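Long-range contact in CELL WALL surface anchor family protein (Streptococcus pneumoniae, PDB 2WW8), which serves as the adhesin of the pneumococcal pilus and probably mediates recognition of host cells: residues I598-L610 with L676-S688. Sequence-based numbering, arbitrary orientation. Where two conformers were deposited one is given.
With CA (calcium ion), chain D.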
ATOM      1  N   ILE A 598     -18.601  -5.973   1.869  1.00 14.34           N
ATOM      2  CA  ILE A 598     -18.242  -4.773   1.118  1.00 14.54           C
ATOM      3  C   ILE A 598     -19.333  -4.496   0.099  1.00 16.81           C
ATOM      4  O   ILE A 598     -19.720  -5.422  -0.618  1.00 17.09           O
ATOM      5  CB  ILE A 598     -16.932  -4.931   0.373  1.00 15.51           C
ATOM      6  CG1 ILE A 598     -15.788  -5.190   1.341  1.00 14.41           C
ATOM      7  CG2 ILE A 598     -16.673  -3.669  -0.525  1.00 15.69           C
ATOM      8  CD1 ILE A 598     -14.511  -5.657   0.679  1.00 14.57           C
ATOM      9  N   THR A 599     -19.798  -3.249   0.021  1.00 15.95           N
ATOM     10  CA  THR A 599     -20.779  -2.850  -0.983  1.00 16.13           C
ATOM     11  C   THR A 599     -20.117  -1.808  -1.868  1.00 16.35           C
ATOM     12  O   THR A 599     -19.638  -0.736  -1.408  1.00 12.24           O
ATOM     13  CB  THR A 599     -22.044  -2.253  -0.351  1.00 15.75           C
ATOM     14  OG1 THR A 599     -22.585  -3.214   0.583  1.00 16.09           O
ATOM     15  CG2 THR A 599     -23.123  -1.920  -1.428  1.00 19.99           C
ATOM     16  N   ASP A 600     -20.095  -2.126  -3.158  1.00 16.63           N
ATOM     17  CA  ASP A 600     -19.270  -1.386  -4.133  1.00 15.87           C
ATOM     18  C   ASP A 600     -20.030  -1.147  -5.449  1.00 17.49           C
ATOM     19  O   ASP A 600     -19.847  -1.900  -6.429  1.00 16.58           O
ATOM     20  CB  ASP A 600     -17.950  -2.121  -4.382  1.00 16.00           C
ATOM     21  CG  ASP A 600     -17.002  -1.375  -5.315  1.00 21.38           C
ATOM     22  OD1 ASP A 600     -17.207  -0.185  -5.659  1.00 20.86           O
ATOM     23  OD2 ASP A 600     -16.012  -2.001  -5.738  1.00 22.58           O
ATOM     24  N   PRO A 601     -20.860  -0.073  -5.479  1.00 16.99           N
ATOM     25  CA  PRO A 601     -21.595   0.306  -6.693  1.00 15.71           C
ATOM     26  C   PRO A 601     -20.631   0.935  -7.709  1.00 16.12           C
ATOM     27  O   PRO A 601     -19.712   1.693  -7.307  1.00 14.36           O
ATOM     28  CB  PRO A 601     -22.639   1.323  -6.201  1.00 17.98           C
ATOM     29  CG  PRO A 601     -22.426   1.555  -4.761  1.00 16.17           C
ATOM     30  CD  PRO A 601     -21.134   0.841  -4.353  1.00 18.87           C
ATOM     31  N   MET A 602     -20.755   0.560  -8.988  1.00 12.32           N
ATOM     32  CA  MET A 602     -19.999   1.310  -9.992  1.00 14.20           C
ATOM     33  C   MET A 602     -20.447   2.793 -10.008  1.00 12.67           C
ATOM     34  O   MET A 602     -21.649   3.082  -9.828  1.00 11.09           O
ATOM     35  CB  MET A 602     -20.235   0.664 -11.353  1.00 14.45           C
ATOM     36  CG  MET A 602     -19.704  -0.742 -11.481  1.00 16.41           C
ATOM     37  SD  MET A 602     -17.942  -1.033 -11.144  1.00 21.25           S
ATOM     38  CE  MET A 602     -17.986  -1.569  -9.445  1.00 18.01           C
ATOM     39  N   GLY A 603     -19.523   3.734 -10.227  1.00 14.00           N
ATOM     40  CA  GLY A 603     -19.912   5.143 -10.508  1.00 14.92           C
ATOM     41  C   GLY A 603     -20.745   5.357 -11.773  1.00 17.64           C
ATOM     42  O   GLY A 603     -20.718   4.503 -12.678  1.00 16.16           O
ATOM     43  N   GLU A 604     -21.503   6.463 -11.848  1.00 17.31           N
ATOM     44  CA  GLU A 604     -22.102   6.952 -13.104  0.60 18.67           C
ATOM     45  C   GLU A 604     -21.059   6.906 -14.217  1.00 18.01           C
ATOM     46  O   GLU A 604     -19.939   7.383 -14.020  1.00 16.65           O
ATOM     47  CB  GLU A 604     -22.547   8.410 -12.925  0.60 19.07           C
ATOM     48  CG  GLU A 604     -22.842   9.213 -14.199  0.60 23.91           C
ATOM     49  CD  GLU A 604     -23.353  10.618 -13.930  0.60 29.27           C
ATOM     50  OE1 GLU A 604     -23.475  10.983 -12.737  0.60 31.52           O
ATOM     51  OE2 GLU A 604     -23.628  11.346 -14.916  0.60 27.68           O
ATOM     52  N   LEU A 605     -21.434   6.361 -15.371  1.00 18.81           N
ATOM     53  CA  LEU A 605     -20.565   6.246 -16.522  1.00 18.05           C
ATOM     54  C   LEU A 605     -19.280   5.456 -16.316  1.00 18.16           C
ATOM     55  O   LEU A 605     -18.285   5.770 -16.989  1.00 17.65           O
ATOM     56  CB  LEU A 605     -20.260   7.650 -17.061  1.00 19.90           C
ATOM     57  CG  LEU A 605     -21.462   8.406 -17.630  1.00 22.24           C
ATOM     58  CD1 LEU A 605     -20.927   9.455 -18.566  1.00 24.78           C
ATOM     59  CD2 LEU A 605     -22.394   7.479 -18.407  1.00 27.51           C
ATOM     60  N   ILE A 606     -19.312   4.483 -15.389  1.00 16.66           N
ATOM     61  CA  ILE A 606     -18.219   3.542 -15.112  1.00 15.86           C
ATOM     62  C   ILE A 606     -18.808   2.155 -15.372  1.00 16.92           C
ATOM     63  O   ILE A 606     -19.801   1.796 -14.726  1.00 15.04           O
ATOM     64  CB  ILE A 606     -17.746   3.612 -13.639  1.00 17.59           C
ATOM     65  CG1 ILE A 606     -17.264   5.036 -13.286  1.00 15.72           C
ATOM     66  CG2 ILE A 606     -16.693   2.528 -13.364  1.00 13.40           C
ATOM     67  CD1 ILE A 606     -15.881   5.417 -13.852  1.00 16.95           C
ATOM     68  N   ASP A 607     -18.269   1.440 -16.368  1.00 15.28           N
ATOM     69  CA  ASP A 607     -18.699   0.066 -16.628  1.00 16.38           C
ATOM     70  C   ASP A 607     -17.716  -0.989 -16.125  1.00 15.48           C
ATOM     71  O   ASP A 607     -16.550  -0.991 -16.494  1.00 15.12           O
ATOM     72  CB  ASP A 607     -18.919  -0.183 -18.123  1.00 16.82           C
ATOM     73  CG  ASP A 607     -19.813   0.865 -18.776  1.00 22.99           C
ATOM     74  OD1 ASP A 607     -20.910   1.127 -18.220  1.00 26.89           O
ATOM     75  OD2 ASP A 607     -19.441   1.413 -19.846  1.00 24.38           O
ATOM     76  N   LEU A 608     -18.194  -1.868 -15.249  1.00 15.89           N
ATOM     77  CA  LEU A 608     -17.459  -3.053 -14.824  1.00 15.79           C
ATOM     78  C   LEU A 608     -17.192  -3.905 -16.085  1.00 15.28           C
ATOM     79  O   LEU A 608     -18.115  -4.088 -16.894  1.00 14.60           O
ATOM     80  CB  LEU A 608     -18.307  -3.883 -13.859  1.00 14.73           C
ATOM     81  CG  LEU A 608     -17.676  -5.127 -13.191  1.00 14.14           C
ATOM     82  CD1 LEU A 608     -16.486  -4.915 -12.321  1.00 17.44           C
ATOM     83  CD2 LEU A 608     -18.789  -5.759 -12.348  1.00 12.79           C
ATOM     84  N   GLN A 609     -15.953  -4.365 -16.257  1.00 15.60           N
ATOM     85  CA  GLN A 609     -15.565  -5.206 -17.398  1.00 17.01           C
ATOM     86  C   GLN A 609     -16.021  -6.610 -17.090  1.00 16.92           C
ATOM     87  O   GLN A 609     -15.579  -7.235 -16.118  1.00 18.41           O
ATOM     88  CB  GLN A 609     -14.065  -5.193 -17.647  1.00 17.16           C
ATOM     89  CG  GLN A 609     -13.641  -3.781 -18.039  1.00 20.85           C
ATOM     90  CD  GLN A 609     -14.362  -3.323 -19.288  1.00 27.41           C
ATOM     91  OE1 GLN A 609     -15.447  -2.704 -19.247  1.00 29.22           O
ATOM     92  NE2 GLN A 609     -13.760  -3.638 -20.428  1.00 26.76           N
ATOM     93  N   LEU A 610     -16.974  -7.073 -17.884  1.00 17.67           N
ATOM     94  CA  LEU A 610     -17.484  -8.439 -17.778  1.00 18.90           C
ATOM     95  C   LEU A 610     -16.917  -9.331 -18.899  1.00 21.07           C
ATOM     96  O   LEU A 610     -17.371 -10.473 -19.089  1.00 19.13           O
ATOM     97  CB  LEU A 610     -19.015  -8.419 -17.881  1.00 18.86           C
ATOM     98  CG  LEU A 610     -19.638  -7.516 -16.815  1.00 18.13           C
ATOM     99  CD1 LEU A 610     -21.153  -7.366 -16.931  1.00 20.15           C
ATOM    100  CD2 LEU A 610     -19.234  -8.058 -15.468  1.00 12.37           C
ATOM    101  N   LEU A 676      -9.696  -7.640  -3.216  1.00 15.57           N
ATOM    102  CA  LEU A 676     -10.579  -7.838  -4.342  1.00 15.74           C
ATOM    103  C   LEU A 676     -10.000  -7.026  -5.515  1.00 16.83           C
ATOM    104  O   LEU A 676      -9.620  -5.869  -5.338  1.00 15.97           O
ATOM    105  CB  LEU A 676     -11.972  -7.304  -4.034  1.00 14.86           C
ATOM    106  CG  LEU A 676     -12.928  -7.148  -5.227  1.00 15.34           C
ATOM    107  CD1 LEU A 676     -13.430  -8.477  -5.757  1.00 15.44           C
ATOM    108  CD2 LEU A 676     -14.161  -6.298  -4.870  1.00 13.61           C
ATOM    109  N   THR A 677      -9.888  -7.612  -6.706  1.00 15.87           N
ATOM    110  CA  THR A 677      -9.534  -6.773  -7.869  1.00 16.43           C
ATOM    111  C   THR A 677     -10.565  -6.962  -8.979  1.00 15.50           C
ATOM    112  O   THR A 677     -11.223  -8.011  -9.002  1.00 15.61           O
ATOM    113  CB  THR A 677      -8.141  -7.041  -8.456  1.00 14.91           C
ATOM    114  OG1 THR A 677      -8.134  -8.349  -9.025  1.00 17.71           O
ATOM    115  CG2 THR A 677      -6.984  -6.886  -7.464  1.00 15.94           C
ATOM    116  N   TYR A 678     -10.741  -5.960  -9.860  1.00 14.44           N
ATOM    117  CA  TYR A 678     -11.618  -6.094 -10.993  1.00 15.01           C
ATOM    118  C   TYR A 678     -11.234  -4.943 -11.940  1.00 15.29           C
ATOM    119  O   TYR A 678     -10.461  -4.062 -11.599  1.00 15.81           O
ATOM    120  CB  TYR A 678     -13.125  -6.089 -10.619  1.00 14.81           C
ATOM    121  CG  TYR A 678     -13.554  -4.844  -9.855  1.00 20.11           C
ATOM    122  CD1 TYR A 678     -13.474  -4.781  -8.442  1.00 16.63           C
ATOM    123  CD2 TYR A 678     -13.967  -3.697 -10.539  1.00 16.61           C
ATOM    124  CE1 TYR A 678     -13.844  -3.617  -7.747  1.00 17.29           C
ATOM    125  CE2 TYR A 678     -14.367  -2.533  -9.852  1.00 16.17           C
ATOM    126  CZ  TYR A 678     -14.291  -2.493  -8.469  1.00 18.92           C
ATOM    127  OH  TYR A 678     -14.691  -1.333  -7.814  1.00 13.30           O
ATOM    128  N   ASN A 679     -11.800  -4.943 -13.138  1.00 14.46           N
ATOM    129  CA  ASN A 679     -11.433  -3.972 -14.147  1.00 15.84           C
ATOM    130  C   ASN A 679     -12.648  -3.145 -14.480  1.00 15.01           C
ATOM    131  O   ASN A 679     -13.762  -3.679 -14.428  1.00 14.26           O
ATOM    132  CB  ASN A 679     -10.899  -4.692 -15.391  1.00 14.82           C
ATOM    133  CG  ASN A 679      -9.577  -5.400 -15.109  1.00 18.23           C
ATOM    134  OD1 ASN A 679      -8.650  -4.840 -14.494  1.00 17.68           O
ATOM    135  ND2 ASN A 679      -9.474  -6.640 -15.564  1.00 16.88           N
ATOM    136  N   VAL A 680     -12.408  -1.859 -14.770  1.00 14.45           N
ATOM    137  CA  VAL A 680     -13.459  -0.944 -15.233  1.00 14.56           C
ATOM    138  C   VAL A 680     -12.989  -0.175 -16.455  1.00 14.81           C
ATOM    139  O   VAL A 680     -11.800  -0.095 -16.760  1.00 14.37           O
ATOM    140  CB  VAL A 680     -13.929   0.081 -14.178  1.00 15.90           C
ATOM    141  CG1 VAL A 680     -14.359  -0.638 -12.856  1.00 13.22           C
ATOM    142  CG2 VAL A 680     -12.784   1.098 -13.925  1.00 16.12           C
ATOM    143  N   ARG A 681     -13.984   0.415 -17.100  1.00 14.66           N
ATOM    144  CA  ARG A 681     -13.790   1.243 -18.251  1.00 15.49           C
ATOM    145  C   ARG A 681     -14.731   2.451 -18.141  1.00 16.60           C
ATOM    146  O   ARG A 681     -15.947   2.321 -17.858  1.00 16.35           O
ATOM    147  CB  ARG A 681     -14.138   0.419 -19.501  1.00 14.33           C
ATOM    148  CG  ARG A 681     -13.792   1.147 -20.827  1.00 16.11           C
ATOM    149  CD  ARG A 681     -14.209   0.303 -22.031  1.00 16.11           C
ATOM    150  NE  ARG A 681     -13.828   0.996 -23.259  1.00 19.80           N
ATOM    151  CZ  ARG A 681     -14.658   1.737 -23.984  1.00 20.12           C
ATOM    152  NH1 ARG A 681     -15.924   1.894 -23.607  1.00 18.91           N
ATOM    153  NH2 ARG A 681     -14.222   2.337 -25.088  1.00 23.35           N
ATOM    154  N   LEU A 682     -14.167   3.618 -18.446  1.00 17.25           N
ATOM    155  CA  LEU A 682     -15.012   4.785 -18.674  1.00 18.02           C
ATOM    156  C   LEU A 682     -15.998   4.580 -19.833  1.00 18.83           C
ATOM    157  O   LEU A 682     -15.632   4.181 -20.941  1.00 19.44           O
ATOM    158  CB  LEU A 682     -14.141   6.025 -18.898  1.00 19.17           C
ATOM    159  CG  LEU A 682     -14.856   7.365 -19.045  1.00 17.50           C
ATOM    160  CD1 LEU A 682     -15.713   7.720 -17.832  1.00 19.79           C
ATOM    161  CD2 LEU A 682     -13.801   8.436 -19.323  1.00 15.62           C
ATOM    162  N   ASN A 683     -17.275   4.825 -19.566  1.00 18.37           N
ATOM    163  CA  ASN A 683     -18.293   4.693 -20.577  1.00 19.20           C
ATOM    164  C   ASN A 683     -18.131   5.693 -21.732  1.00 19.95           C
ATOM    165  O   ASN A 683     -17.709   6.831 -21.538  1.00 20.15           O
ATOM    166  CB  ASN A 683     -19.663   4.833 -19.931  1.00 19.42           C
ATOM    167  CG  ASN A 683     -20.757   4.688 -20.943  1.00 22.37           C
ATOM    168  OD1 ASN A 683     -21.115   5.652 -21.614  1.00 24.25           O
ATOM    169  ND2 ASN A 683     -21.269   3.466 -21.099  1.00 21.31           N
ATOM    170  N   ASP A 684     -18.471   5.266 -22.936  1.00 20.03           N
ATOM    171  CA  ASP A 684     -18.312   6.100 -24.123  1.00 21.44           C
ATOM    172  C   ASP A 684     -19.032   7.444 -24.090  1.00 21.37           C
ATOM    173  O   ASP A 684     -18.697   8.282 -24.921  1.00 20.91           O
ATOM    174  CB  ASP A 684     -18.791   5.360 -25.370  1.00 21.89           C
ATOM    175  CG  ASP A 684     -17.745   4.423 -25.920  1.00 26.60           C
ATOM    176  OD1 ASP A 684     -16.612   4.385 -25.379  1.00 27.73           O
ATOM    177  OD2 ASP A 684     -18.077   3.743 -26.922  1.00 32.13           O
ATOM    178  N   GLU A 685     -19.989   7.656 -23.176  1.00 20.94           N
ATOM    179  CA  GLU A 685     -20.821   8.867 -23.228  1.00 20.26           C
ATOM    180  C   GLU A 685     -20.263   9.943 -22.302  1.00 19.04           C
ATOM    181  O   GLU A 685     -20.954  10.919 -22.003  1.00 16.36           O
ATOM    182  CB  GLU A 685     -22.324   8.615 -22.958  1.00 21.12           C
ATOM    183  CG  GLU A 685     -22.987   7.551 -23.841  1.00 24.39           C
ATOM    184  CD  GLU A 685     -23.182   7.961 -25.295  1.00 32.14           C
ATOM    185  OE1 GLU A 685     -23.791   9.030 -25.546  1.00 34.95           O
ATOM    186  OE2 GLU A 685     -22.743   7.196 -26.191  1.00 35.04           O
ATOM    187  N   PHE A 686     -19.027   9.741 -21.842  1.00 17.96           N
ATOM    188  CA  PHE A 686     -18.394  10.695 -20.925  1.00 16.68           C
ATOM    189  C   PHE A 686     -18.478  12.136 -21.400  1.00 16.84           C
ATOM    190  O   PHE A 686     -18.535  12.412 -22.604  1.00 15.90           O
ATOM    191  CB  PHE A 686     -16.914  10.385 -20.653  1.00 17.29           C
ATOM    192  CG  PHE A 686     -16.008  10.463 -21.875  1.00 15.36           C
ATOM    193  CD1 PHE A 686     -15.838   9.356 -22.701  1.00 14.23           C
ATOM    194  CD2 PHE A 686     -15.310  11.636 -22.167  1.00 15.90           C
ATOM    195  CE1 PHE A 686     -14.994   9.399 -23.804  1.00 14.26           C
ATOM    196  CE2 PHE A 686     -14.474  11.725 -23.286  1.00 17.19           C
ATOM    197  CZ  PHE A 686     -14.326  10.607 -24.126  1.00 19.15           C
ATOM    198  N   VAL A 687     -18.416  13.047 -20.436  1.00 16.31           N
ATOM    199  CA  VAL A 687     -18.162  14.442 -20.789  1.00 16.67           C
ATOM    200  C   VAL A 687     -16.672  14.748 -20.840  1.00 17.08           C
ATOM    201  O   VAL A 687     -15.945  14.534 -19.885  1.00 16.56           O
ATOM    202  CB  VAL A 687     -18.893  15.392 -19.826  1.00 16.78           C
ATOM    203  CG1 VAL A 687     -18.514  16.852 -20.071  1.00 17.73           C
ATOM    204  CG2 VAL A 687     -20.418  15.199 -19.958  1.00 18.20           C
ATOM    205  N   SER A 688     -16.208  15.314 -21.943  1.00 18.42           N
ATOM    206  CA  SER A 688     -14.792  15.622 -22.084  1.00 19.26           C
ATOM    207  C   SER A 688     -14.210  16.341 -20.856  1.00 18.59           C
ATOM    208  O   SER A 688     -14.809  17.297 -20.395  1.00 18.61           O
ATOM    209  CB  SER A 688     -14.612  16.457 -23.368  1.00 19.51           C
ATOM    210  OG  SER A 688     -13.327  16.246 -23.926  1.00 21.58           O
TER
HETATM  211 CA    CA D1002     -17.252 -12.573 -17.786  1.00 37.41          CA
HETATM  212  O   HOH W   1     -13.517  -7.046 -14.447  1.00 17.81           O
HETATM  213  O   HOH W   2     -15.308 -13.395 -19.039  1.00 23.33           O
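Leu605 to Gln609 pair antiparallel with Asn679 to Asn683, the short strand 606-608 lying at 145° to strand 676-682, and backbone hydrogen bonds run both ways between Asp607 and Arg681, flanked by Asn683 N to Leu605 O and Gln609 N to Asn679 O. Ile606, Leu608 and Val680 turn to the buried face, where Ile606 CG2 lies 3.8 Å from Val680 CB. On the same side Leu608 CD1 presses obliquely against the Tyr678 ring, 3.3 Å from CD2. Tyr678 holds its ring between its own backbone N and carbonyl carbon (chi1 57°), which directs the hydroxyl across the interior to strand 598-601. There OH donates to Asp600 OD2 at 2.5 Å, meeting the syn side of the carboxylate and joining two buried polar groups. Met602, bent at chi2 and chi3, brings its sulfur beside the ring in an oblique Met-aromatic contact, with CE 3.8 Å from Tyr678 CE2.

The chain thus crosses between the two layers of a beta-sandwich in the Ig-like domain: strand 593-601 pairs with 660-668 in one, and after a type II turn at Gly603 to Ile606, strand 606-608 joins 673-682 in the other.

On the opposite face Asp607 OD2 takes, through its syn lone pair, a hydrogen bond from Asn683 ND2 in the turn after the strand (3.0 Å), the two planes 78° apart. Asn683 OD1 accepts from Glu685 N in an Asx turn. Leu605 CD1 packs 3.7 Å from Phe686 CA, over the type I turn Asn683-Phe686, with CD2 beside Asn683 CB. Arg681 CB touches Gln609 OE1, whereas its extended chain carries the guanidinium away to salt bridges with Asp684 and Asp201. Leu610 O binds a calcium ion at 2.5 Å, alongside the backbone O of Arg615, the carboxylates of Asp613, Asp617 and Asp620, and a water.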